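Local coordinates for dextranase (Pseudarthrobacter oxydans, PDB 6NZS), which probably catalyses the endohydrolysis of alpha-1,6-glucosidic linkages in dextran, as a glycoside hydrolase of family 49, at residues N486-V491 and Q518-K523; V443-C448 and R490-S495; L545-Y550 and I572-E577. All coordinates share one frame; numbering follows the deposited sequence.

How the contacts relate
The three contacts lie in the C-terminal part of the beta-solenoid, all on the same side of the chain's centre. Contacts 1 and 2 share Arg490 and Val491, and their centres are about 7 Å apart. They are joined by the disulfide between Cys487 SG and Cys448 SG and by a probable hydrogen bond of 2.7 Å between His521 ND1 and Tyr492 OH. Contact 3 follows, its centre about 9 Å from that of contact 1. The evidence for that join is a salt bridge of 2.8 Å from Lys523 NZ to Asp575 OD1, and Phe574 packs on His521 and Leu522. Contacts 2 and 3 do not touch, with centres about 14 Å apart.

Contact 1: N486-V491 and Q518-K523; sequences NCAIRV and QVSHLK
Arg490 and Val491 pair in parallel register with His521 and Leu522, the two short strand axes running 4.6 Å apart at 13°. This is the pairing of successive coils in a parallel beta-helix, the fold of the family's solenoid domain, and 521-524 is the outermost strand of its sheet. Backbone bonds run from His521 N to Ile489 O, from Val491 N to His521 O and from Lys523 N to Val491 O.

Side chains extend the join to the residues before the second strand. The extended Arg490 chain reaches back to present its guanidinium side-on to a single oxygen: NE lies 2.8 Å and NH2 3.0 Å from Val519 O, which sits within 3° of the guanidinium plane. NH2 also reaches Ser517 O. An alanine in place of Arg490, lacking everything beyond CB, would probably leave Val519 O without its two donors and open a gap beside His521 CB.

On the opposite sheet face, Val491 and Leu522 lie side by side, with Val491 CB 3.8 Å from Leu522 CD1. At Ser520, OG stands anti to the carbonyl carbon (chi1 -77°) and accepts a bond of 3.0 Å from Ile489 N. A water completes the join, accepting from Ala488 N, lying 2.8 Å from Ser520 OG, and donating to Gln518 O at 2.7 Å.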
loop_
_atom_site.group_PDB
_atom_site.type_symbol
_atom_site.label_atom_id
_atom_site.label_comp_id
_atom_site.label_asym_id
_atom_site.label_seq_id
_atom_site.Cartn_x
_atom_site.Cartn_y
_atom_site.Cartn_z
ATOM N N ASN A 486 9.205 13.805 -5.284
ATOM C CA ASN A 486 10.205 14.635 -4.617
ATOM C C ASN A 486 11.644 14.186 -4.846
ATOM O O ASN A 486 12.510 15.038 -5.081
ATOM C CB ASN A 486 9.902 14.818 -3.117
ATOM C CG ASN A 486 10.030 13.542 -2.311
ATOM O OD1 ASN A 486 9.821 12.432 -2.817
ATOM N ND2 ASN A 486 10.344 13.695 -1.025
ATOM N N CYS A 487 11.939 12.886 -4.785
ATOM C CA CYS A 487 13.328 12.445 -4.913
ATOM C C CYS A 487 13.363 10.960 -5.249
ATOM O O CYS A 487 12.437 10.213 -4.936
ATOM C CB CYS A 487 14.153 12.750 -3.652
ATOM S SG CYS A 487 13.405 12.256 -2.087
ATOM N N ALA A 488 14.464 10.543 -5.884
ATOM C CA ALA A 488 14.590 9.163 -6.351
ATOM C C ALA A 488 15.043 8.205 -5.252
ATOM O O ALA A 488 14.379 7.198 -4.992
ATOM C CB ALA A 488 15.545 9.089 -7.546
ATOM N N ILE A 489 16.184 8.478 -4.619
ATOM C CA ILE A 489 16.800 7.484 -3.739
ATOM C C ILE A 489 17.659 8.158 -2.677
ATOM O O ILE A 489 18.486 9.020 -2.985
ATOM C CB ILE A 489 17.593 6.436 -4.550
ATOM C CG1 ILE A 489 18.187 5.378 -3.627
ATOM C CG2 ILE A 489 18.679 7.095 -5.393
ATOM C CD1 ILE A 489 18.600 4.099 -4.371
ATOM N N ARG A 490 17.482 7.743 -1.422
ATOM C CA ARG A 490 18.364 8.176 -0.342
ATOM C C ARG A 490 18.786 6.947 0.439
ATOM O O ARG A 490 17.954 6.300 1.078
ATOM C CB ARG A 490 17.708 9.215 0.569
ATOM C CG ARG A 490 17.723 10.608 -0.040
ATOM C CD ARG A 490 16.962 11.639 0.777
ATOM N NE ARG A 490 16.747 12.807 -0.068
ATOM C CZ ARG A 490 15.910 13.804 0.199
ATOM N NH1 ARG A 490 15.210 13.817 1.322
ATOM N NH2 ARG A 490 15.772 14.789 -0.681
ATOM N N VAL A 491 20.075 6.633 0.391
ATOM C CA VAL A 491 20.626 5.491 1.106
ATOM C C VAL A 491 21.561 6.018 2.183
ATOM O O VAL A 491 22.658 6.497 1.878
ATOM C CB VAL A 491 21.357 4.540 0.150
ATOM C CG1 VAL A 491 22.035 3.408 0.926
ATOM C CG2 VAL A 491 20.378 3.969 -0.881
ATOM N N GLN A 518 15.222 17.936 -3.492
ATOM C CA GLN A 518 14.972 16.797 -4.360
ATOM C C GLN A 518 16.193 15.907 -4.507
ATOM O O GLN A 518 16.193 14.999 -5.348
ATOM C CB GLN A 518 14.517 17.307 -5.727
ATOM C CG GLN A 518 13.265 18.156 -5.620
ATOM C CD GLN A 518 12.898 18.854 -6.904
ATOM O OE1 GLN A 518 13.759 19.180 -7.733
ATOM N NE2 GLN A 518 11.602 19.109 -7.079
ATOM N N VAL A 519 17.214 16.123 -3.677
ATOM C CA VAL A 519 18.492 15.448 -3.862
ATOM C C VAL A 519 18.373 13.965 -3.538
ATOM O O VAL A 519 17.612 13.550 -2.655
ATOM C CB VAL A 519 19.551 16.131 -2.978
ATOM C CG1 VAL A 519 19.288 15.865 -1.501
ATOM C CG2 VAL A 519 20.959 15.674 -3.362
ATOM N N SER A 520 19.129 13.158 -4.273
ATOM C CA SER A 520 19.344 11.758 -3.934
ATOM C C SER A 520 20.685 11.624 -3.218
ATOM O O SER A 520 21.645 12.322 -3.556
ATOM C CB SER A 520 19.328 10.900 -5.197
ATOM O OG SER A 520 17.990 10.696 -5.644
ATOM N N HIS A 521 20.740 10.732 -2.213
ATOM C CA HIS A 521 21.893 10.595 -1.327
ATOM C C HIS A 521 22.409 9.161 -1.304
ATOM O O HIS A 521 21.654 8.202 -1.466
ATOM C CB HIS A 521 21.525 10.963 0.120
ATOM C CG HIS A 521 21.581 12.431 0.412
ATOM N ND1 HIS A 521 21.067 12.978 1.567
ATOM C CD2 HIS A 521 22.080 13.466 -0.306
ATOM C CE1 HIS A 521 21.265 14.286 1.559
ATOM N NE2 HIS A 521 21.875 14.606 0.432
ATOM N N LEU A 522 23.715 9.035 -1.061
ATOM C CA LEU A 522 24.368 7.743 -0.846
ATOM C C LEU A 522 25.510 8.007 0.126
ATOM O O LEU A 522 26.500 8.649 -0.247
ATOM C CB LEU A 522 24.898 7.192 -2.162
ATOM C CG LEU A 522 25.608 5.834 -2.096
ATOM C CD1 LEU A 522 24.651 4.716 -1.665
ATOM C CD2 LEU A 522 26.204 5.510 -3.443
ATOM N N LYS A 523 25.367 7.541 1.369
ATOM C CA LYS A 523 26.294 7.889 2.439
ATOM C C LYS A 523 26.626 6.644 3.243
ATOM O O LYS A 523 25.759 5.797 3.471
ATOM C CB LYS A 523 25.670 8.922 3.386
ATOM C CG LYS A 523 25.313 10.253 2.712
ATOM C CD LYS A 523 24.846 11.285 3.729
ATOM C CE LYS A 523 24.549 12.618 3.062
ATOM N NZ LYS A 523 25.808 13.294 2.615
HETATM O O HOH W 1 16.337 12.651 -6.746
#

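Contact 2: V443-C448 and R490-S495; sequences VKYNTC and RVYALS
Arg490 leads the strand segment and reaches Lys444 O through NH1, a hydrogen bond of 3.0 Å. The donor lies in the carbonyl plane on a lone pair of that oxygen. NE and NH2 are engaged by Val519 O, and NH1 is the nitrogen that serves the loop. It also donates a hydrogen bond to a water 2.8 Å away at the edge of the guanidinium, and the same water accepts from Lys444 N. The flat group is covered from both sides. Val443 CG1 sits 3.5 Å above the plane over its centre, whereas Cys448 SG is over the opposite face, 3.5 Å from Arg490 NE. Alongside, Thr447 CG2 comes within 3.3 Å of Arg490 NH1.

In the parallel beta-helix, residues 443-448 belong to the loop that leads from strand 423-435 to strand 450-452, and the latter pairs with strand 489-493. The loop lies against the side from which Arg490 and Tyr492 project, as their contacts with it show, and the disulfide of Cys448 with Cys487 ties it there.

Two residues on comes Tyr492, with CG anti to the carbonyl carbon (chi1 -53°). Its ring takes the edge of Tyr445 in a T-shaped stack, planes at 71° and centroids 5.2 Å apart. The leading atom is Tyr445 CD1, over the centre of the Tyr492 face. Closer still is Tyr445 O, 3.3 Å from Tyr492 CE2, an oxygen that also accepts from Asn451 ND2. The Tyr492 hydroxyl is hydrogen-bonded with His521 ND1.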
loop_
_atom_site.group_PDB
_atom_site.type_symbol
_atom_site.label_atom_id
_atom_site.label_comp_id
_atom_site.label_asym_id
_atom_site.label_seq_id
_atom_site.Cartn_x
_atom_site.Cartn_y
_atom_site.Cartn_z
ATOM N N VAL A 443 15.453 18.193 3.950
ATOM C CA VAL A 443 15.985 16.934 3.420
ATOM C C VAL A 443 15.829 15.880 4.516
ATOM O O VAL A 443 16.687 15.723 5.386
ATOM C CB VAL A 443 17.426 17.082 2.934
ATOM C CG1 VAL A 443 17.988 15.742 2.468
ATOM C CG2 VAL A 443 17.514 18.127 1.810
ATOM N N LYS A 444 14.724 15.141 4.472
ATOM C CA LYS A 444 14.441 14.107 5.461
ATOM C C LYS A 444 15.170 12.810 5.131
ATOM O O LYS A 444 15.476 12.517 3.974
ATOM C CB LYS A 444 12.939 13.823 5.525
ATOM C CG LYS A 444 12.096 15.019 5.893
ATOM C CD LYS A 444 11.644 14.943 7.314
ATOM C CE LYS A 444 10.667 16.046 7.642
ATOM N NZ LYS A 444 11.082 16.704 8.909
ATOM N N TYR A 445 15.444 12.025 6.170
ATOM C CA TYR A 445 16.182 10.777 5.987
ATOM C C TYR A 445 15.313 9.638 5.475
ATOM O O TYR A 445 15.855 8.672 4.921
ATOM C CB TYR A 445 16.826 10.310 7.300
ATOM C CG TYR A 445 17.795 11.280 7.935
ATOM C CD1 TYR A 445 19.138 11.287 7.576
ATOM C CD2 TYR A 445 17.369 12.168 8.913
ATOM C CE1 TYR A 445 20.036 12.170 8.177
ATOM C CE2 TYR A 445 18.252 13.058 9.513
ATOM C CZ TYR A 445 19.579 13.053 9.138
ATOM O OH TYR A 445 20.457 13.933 9.742
ATOM N N ASN A 446 13.997 9.713 5.657
ATOM C CA ASN A 446 13.083 8.611 5.351
ATOM C C ASN A 446 12.057 9.060 4.314
ATOM O O ASN A 446 10.874 9.219 4.619
ATOM C CB ASN A 446 12.402 8.061 6.631
ATOM C CG ASN A 446 11.527 9.092 7.335
ATOM O OD1 ASN A 446 11.883 10.267 7.433
ATOM N ND2 ASN A 446 10.373 8.650 7.824
ATOM N N THR A 447 12.508 9.249 3.080
ATOM C CA THR A 447 11.619 9.649 1.994
ATOM C C THR A 447 12.237 9.164 0.688
ATOM O O THR A 447 13.218 8.413 0.703
ATOM C CB THR A 447 11.312 11.158 2.071
ATOM O OG1 THR A 447 10.297 11.514 1.114
ATOM C CG2 THR A 447 12.565 11.971 1.813
ATOM N N CYS A 448 11.643 9.595 -0.432
ATOM C CA CYS A 448 12.007 9.232 -1.804
ATOM C C CYS A 448 11.389 7.907 -2.225
ATOM O O CYS A 448 10.797 7.194 -1.409
ATOM C CB CYS A 448 13.523 9.186 -2.044
ATOM S SG CYS A 448 14.449 10.622 -1.470
ATOM N N ARG A 490 17.482 7.743 -1.422
ATOM C CA ARG A 490 18.364 8.176 -0.342
ATOM C C ARG A 490 18.786 6.947 0.439
ATOM O O ARG A 490 17.954 6.300 1.078
ATOM C CB ARG A 490 17.708 9.215 0.569
ATOM C CG ARG A 490 17.723 10.608 -0.040
ATOM C CD ARG A 490 16.962 11.639 0.777
ATOM N NE ARG A 490 16.747 12.807 -0.068
ATOM C CZ ARG A 490 15.910 13.804 0.199
ATOM N NH1 ARG A 490 15.210 13.817 1.322
ATOM N NH2 ARG A 490 15.772 14.789 -0.681
ATOM N N VAL A 491 20.075 6.633 0.391
ATOM C CA VAL A 491 20.626 5.491 1.106
ATOM C C VAL A 491 21.561 6.018 2.183
ATOM O O VAL A 491 22.658 6.497 1.878
ATOM C CB VAL A 491 21.357 4.540 0.150
ATOM C CG1 VAL A 491 22.035 3.408 0.926
ATOM C CG2 VAL A 491 20.378 3.969 -0.881
ATOM N N TYR A 492 21.125 5.938 3.436
ATOM C CA TYR A 492 22.004 6.131 4.588
ATOM C C TYR A 492 22.390 4.727 5.033
ATOM O O TYR A 492 21.617 4.045 5.710
ATOM C CB TYR A 492 21.306 6.958 5.667
ATOM C CG TYR A 492 20.779 8.239 5.061
ATOM C CD1 TYR A 492 21.629 9.304 4.785
ATOM C CD2 TYR A 492 19.447 8.347 4.683
ATOM C CE1 TYR A 492 21.152 10.460 4.177
ATOM C CE2 TYR A 492 18.964 9.479 4.084
ATOM C CZ TYR A 492 19.814 10.536 3.843
ATOM O OH TYR A 492 19.326 11.669 3.228
ATOM N N ALA A 493 23.563 4.274 4.587
ATOM C CA ALA A 493 23.925 2.865 4.721
ATOM C C ALA A 493 24.277 2.537 6.163
ATOM O O ALA A 493 25.250 3.067 6.709
ATOM C CB ALA A 493 25.094 2.526 3.801
ATOM N N LEU A 494 23.488 1.656 6.769
ATOM C CA LEU A 494 23.729 1.173 8.120
ATOM C C LEU A 494 24.416 -0.181 8.126
ATOM O O LEU A 494 24.712 -0.711 9.203
ATOM C CB LEU A 494 22.416 1.108 8.905
ATOM C CG LEU A 494 21.667 2.439 9.046
ATOM C CD1 LEU A 494 20.302 2.212 9.681
ATOM C CD2 LEU A 494 22.490 3.434 9.858
ATOM N N SER A 495 24.683 -0.733 6.945
ATOM C CA SER A 495 25.333 -2.018 6.758
ATOM C C SER A 495 26.206 -1.908 5.519
ATOM O O SER A 495 26.012 -1.017 4.687
ATOM C CB SER A 495 24.292 -3.127 6.517
ATOM O OG SER A 495 23.333 -3.205 7.562
HETATM O O HOH W 2 13.108 15.630 1.759
#

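Contact 3: L545-Y550 and I572-E577; sequences LALENY and IGFDGE
Tyr550, which meets Ile572 at its ring edge, anchors its hydroxyl in a hydrogen bond between OH and the backbone oxygen of Gly570, two residues ahead of Ile572 in the same loop. The setting is the C-terminal end of the parallel beta-helix: segment 545-550 lies on strand 545-552, whereas the loop segment 572-577 leads on to strand 582-585, a parallel neighbour of 545-552. The backbones stay well apart, since CA of Leu545 is 10.7 Å from CA of Phe574. By CA positions Leu547 is in turn nearest to Ile572, so the two segments run in opposing senses and the gap is bridged by side chains alone.

Every touch across it is apolar. Leu547 and Ile572 reach toward each other tip to tip, with 3.9 Å between Leu547 CD1 and Ile572 CD1. That isoleucine methyl lies in the plane of the Tyr550 ring, 4.0 Å from Tyr550 CE2, where the two side chains slide past each other in opposite directions. Leu547 CD1 also approaches Phe574 CE2, again tip to tip, at 4.2 Å.

With CG anti to the backbone N (chi1 174°), Leu545 extends toward the loop and crosses Phe574 at about a right angle, Leu545 CD2 lying 3.8 Å from Phe574 CZ. The same strand's side chains also touch strand 495-507 of the preceding coil, Leu545 on Ile500, Leu547 on Val502 and Tyr550 on Leu505. The loop has further partners: Trp582 makes an edge-to-face pair with Phe574, and Asp575 forms a salt bridge with Lys523. Within the loop itself, Ile572 CG2 sits 3.4 Å above the plane of the Phe574 ring, over its centre.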
loop_
_atom_site.group_PDB
_atom_site.type_symbol
_atom_site.label_atom_id
_atom_site.label_comp_id
_atom_site.label_asym_id
_atom_site.label_seq_id
_atom_site.Cartn_x
_atom_site.Cartn_y
_atom_site.Cartn_z
ATOM N N LEU A 545 25.959 0.426 -6.374
ATOM C CA LEU A 545 24.594 0.822 -6.713
ATOM C C LEU A 545 24.519 1.106 -8.206
ATOM O O LEU A 545 25.192 2.015 -8.703
ATOM C CB LEU A 545 24.201 2.067 -5.918
ATOM C CG LEU A 545 22.840 2.689 -6.268
ATOM C CD1 LEU A 545 21.676 1.731 -6.007
ATOM C CD2 LEU A 545 22.658 3.952 -5.467
ATOM N N ALA A 546 23.702 0.341 -8.917
ATOM C CA ALA A 546 23.527 0.487 -10.358
ATOM C C ALA A 546 22.185 1.156 -10.637
ATOM O O ALA A 546 21.137 0.635 -10.242
ATOM C CB ALA A 546 23.581 -0.875 -11.054
ATOM N N LEU A 547 22.217 2.307 -11.316
ATOM C CA LEU A 547 21.015 2.981 -11.813
ATOM C C LEU A 547 21.016 2.831 -13.330
ATOM O O LEU A 547 21.659 3.612 -14.039
ATOM C CB LEU A 547 21.000 4.449 -11.403
ATOM C CG LEU A 547 21.213 4.695 -9.908
ATOM C CD1 LEU A 547 21.312 6.181 -9.600
ATOM C CD2 LEU A 547 20.131 4.044 -9.063
ATOM N N GLU A 548 20.296 1.836 -13.827
ATOM C CA GLU A 548 20.234 1.537 -15.252
ATOM C C GLU A 548 18.907 2.055 -15.800
ATOM O O GLU A 548 17.844 1.658 -15.323
ATOM C CB GLU A 548 20.337 0.027 -15.475
ATOM C CG GLU A 548 20.304 -0.367 -16.935
ATOM C CD GLU A 548 20.399 -1.866 -17.154
ATOM O OE1 GLU A 548 20.463 -2.619 -16.157
ATOM O OE2 GLU A 548 20.410 -2.288 -18.327
ATOM N N ASN A 549 18.968 2.946 -16.792
ATOM C CA ASN A 549 17.758 3.544 -17.358
ATOM C C ASN A 549 16.914 4.234 -16.292
ATOM O O ASN A 549 15.686 4.128 -16.287
ATOM C CB ASN A 549 16.924 2.535 -18.144
ATOM C CG ASN A 549 17.714 1.870 -19.231
ATOM O OD1 ASN A 549 18.631 2.471 -19.794
ATOM N ND2 ASN A 549 17.370 0.622 -19.540
ATOM N N TYR A 550 17.579 4.905 -15.361
ATOM C CA TYR A 550 16.918 5.882 -14.502
ATOM C C TYR A 550 16.577 7.083 -15.369
ATOM O O TYR A 550 17.453 7.629 -16.045
ATOM C CB TYR A 550 17.889 6.266 -13.382
ATOM C CG TYR A 550 17.575 7.503 -12.559
ATOM C CD1 TYR A 550 16.261 7.874 -12.268
ATOM C CD2 TYR A 550 18.601 8.294 -12.061
ATOM C CE1 TYR A 550 15.991 8.994 -11.504
ATOM C CE2 TYR A 550 18.348 9.413 -11.304
ATOM C CZ TYR A 550 17.038 9.766 -11.030
ATOM O OH TYR A 550 16.791 10.889 -10.281
ATOM N N ILE A 572 21.322 13.801 -8.489
ATOM C CA ILE A 572 22.139 12.848 -7.738
ATOM C C ILE A 572 23.197 13.609 -6.949
ATOM O O ILE A 572 24.109 14.203 -7.534
ATOM C CB ILE A 572 22.763 11.787 -8.651
ATOM C CG1 ILE A 572 21.681 10.877 -9.230
ATOM C CG2 ILE A 572 23.797 10.951 -7.885
ATOM C CD1 ILE A 572 22.181 9.950 -10.334
ATOM N N GLY A 573 23.075 13.581 -5.620
ATOM C CA GLY A 573 24.008 14.221 -4.707
ATOM C C GLY A 573 24.731 13.215 -3.828
ATOM O O GLY A 573 24.932 13.439 -2.631
ATOM N N PHE A 574 25.106 12.091 -4.429
ATOM C CA PHE A 574 25.844 11.053 -3.719
ATOM C C PHE A 574 27.192 11.602 -3.249
ATOM O O PHE A 574 27.784 12.477 -3.885
ATOM C CB PHE A 574 26.080 9.874 -4.667
ATOM C CG PHE A 574 24.813 9.136 -5.091
ATOM C CD1 PHE A 574 23.580 9.387 -4.491
ATOM C CD2 PHE A 574 24.882 8.169 -6.084
ATOM C CE1 PHE A 574 22.441 8.684 -4.888
ATOM C CE2 PHE A 574 23.757 7.475 -6.492
ATOM C CZ PHE A 574 22.528 7.732 -5.889
ATOM N N ASP A 575 27.681 11.085 -2.120
ATOM C CA ASP A 575 28.953 11.566 -1.583
ATOM C C ASP A 575 30.079 11.321 -2.582
ATOM O O ASP A 575 30.150 10.269 -3.222
ATOM C CB ASP A 575 29.301 10.837 -0.281
ATOM C CG ASP A 575 28.446 11.262 0.898
ATOM O OD1 ASP A 575 27.512 12.077 0.741
ATOM O OD2 ASP A 575 28.701 10.745 2.007
ATOM N N GLY A 576 30.974 12.307 -2.711
ATOM C CA GLY A 576 32.077 12.172 -3.648
ATOM C C GLY A 576 32.958 10.968 -3.373
ATOM O O GLY A 576 33.467 10.347 -4.308
ATOM N N GLU A 577 33.128 10.606 -2.099
ATOM C CA GLU A 577 33.949 9.446 -1.764
ATOM C C GLU A 577 33.367 8.150 -2.309
ATOM O O GLU A 577 34.079 7.144 -2.382
ATOM C CB GLU A 577 34.172 9.343 -0.251
ATOM C CG GLU A 577 32.967 8.875 0.557
ATOM C CD GLU A 577 33.288 8.689 2.031
ATOM O OE1 GLU A 577 34.443 8.959 2.433
ATOM O OE2 GLU A 577 32.395 8.281 2.800
#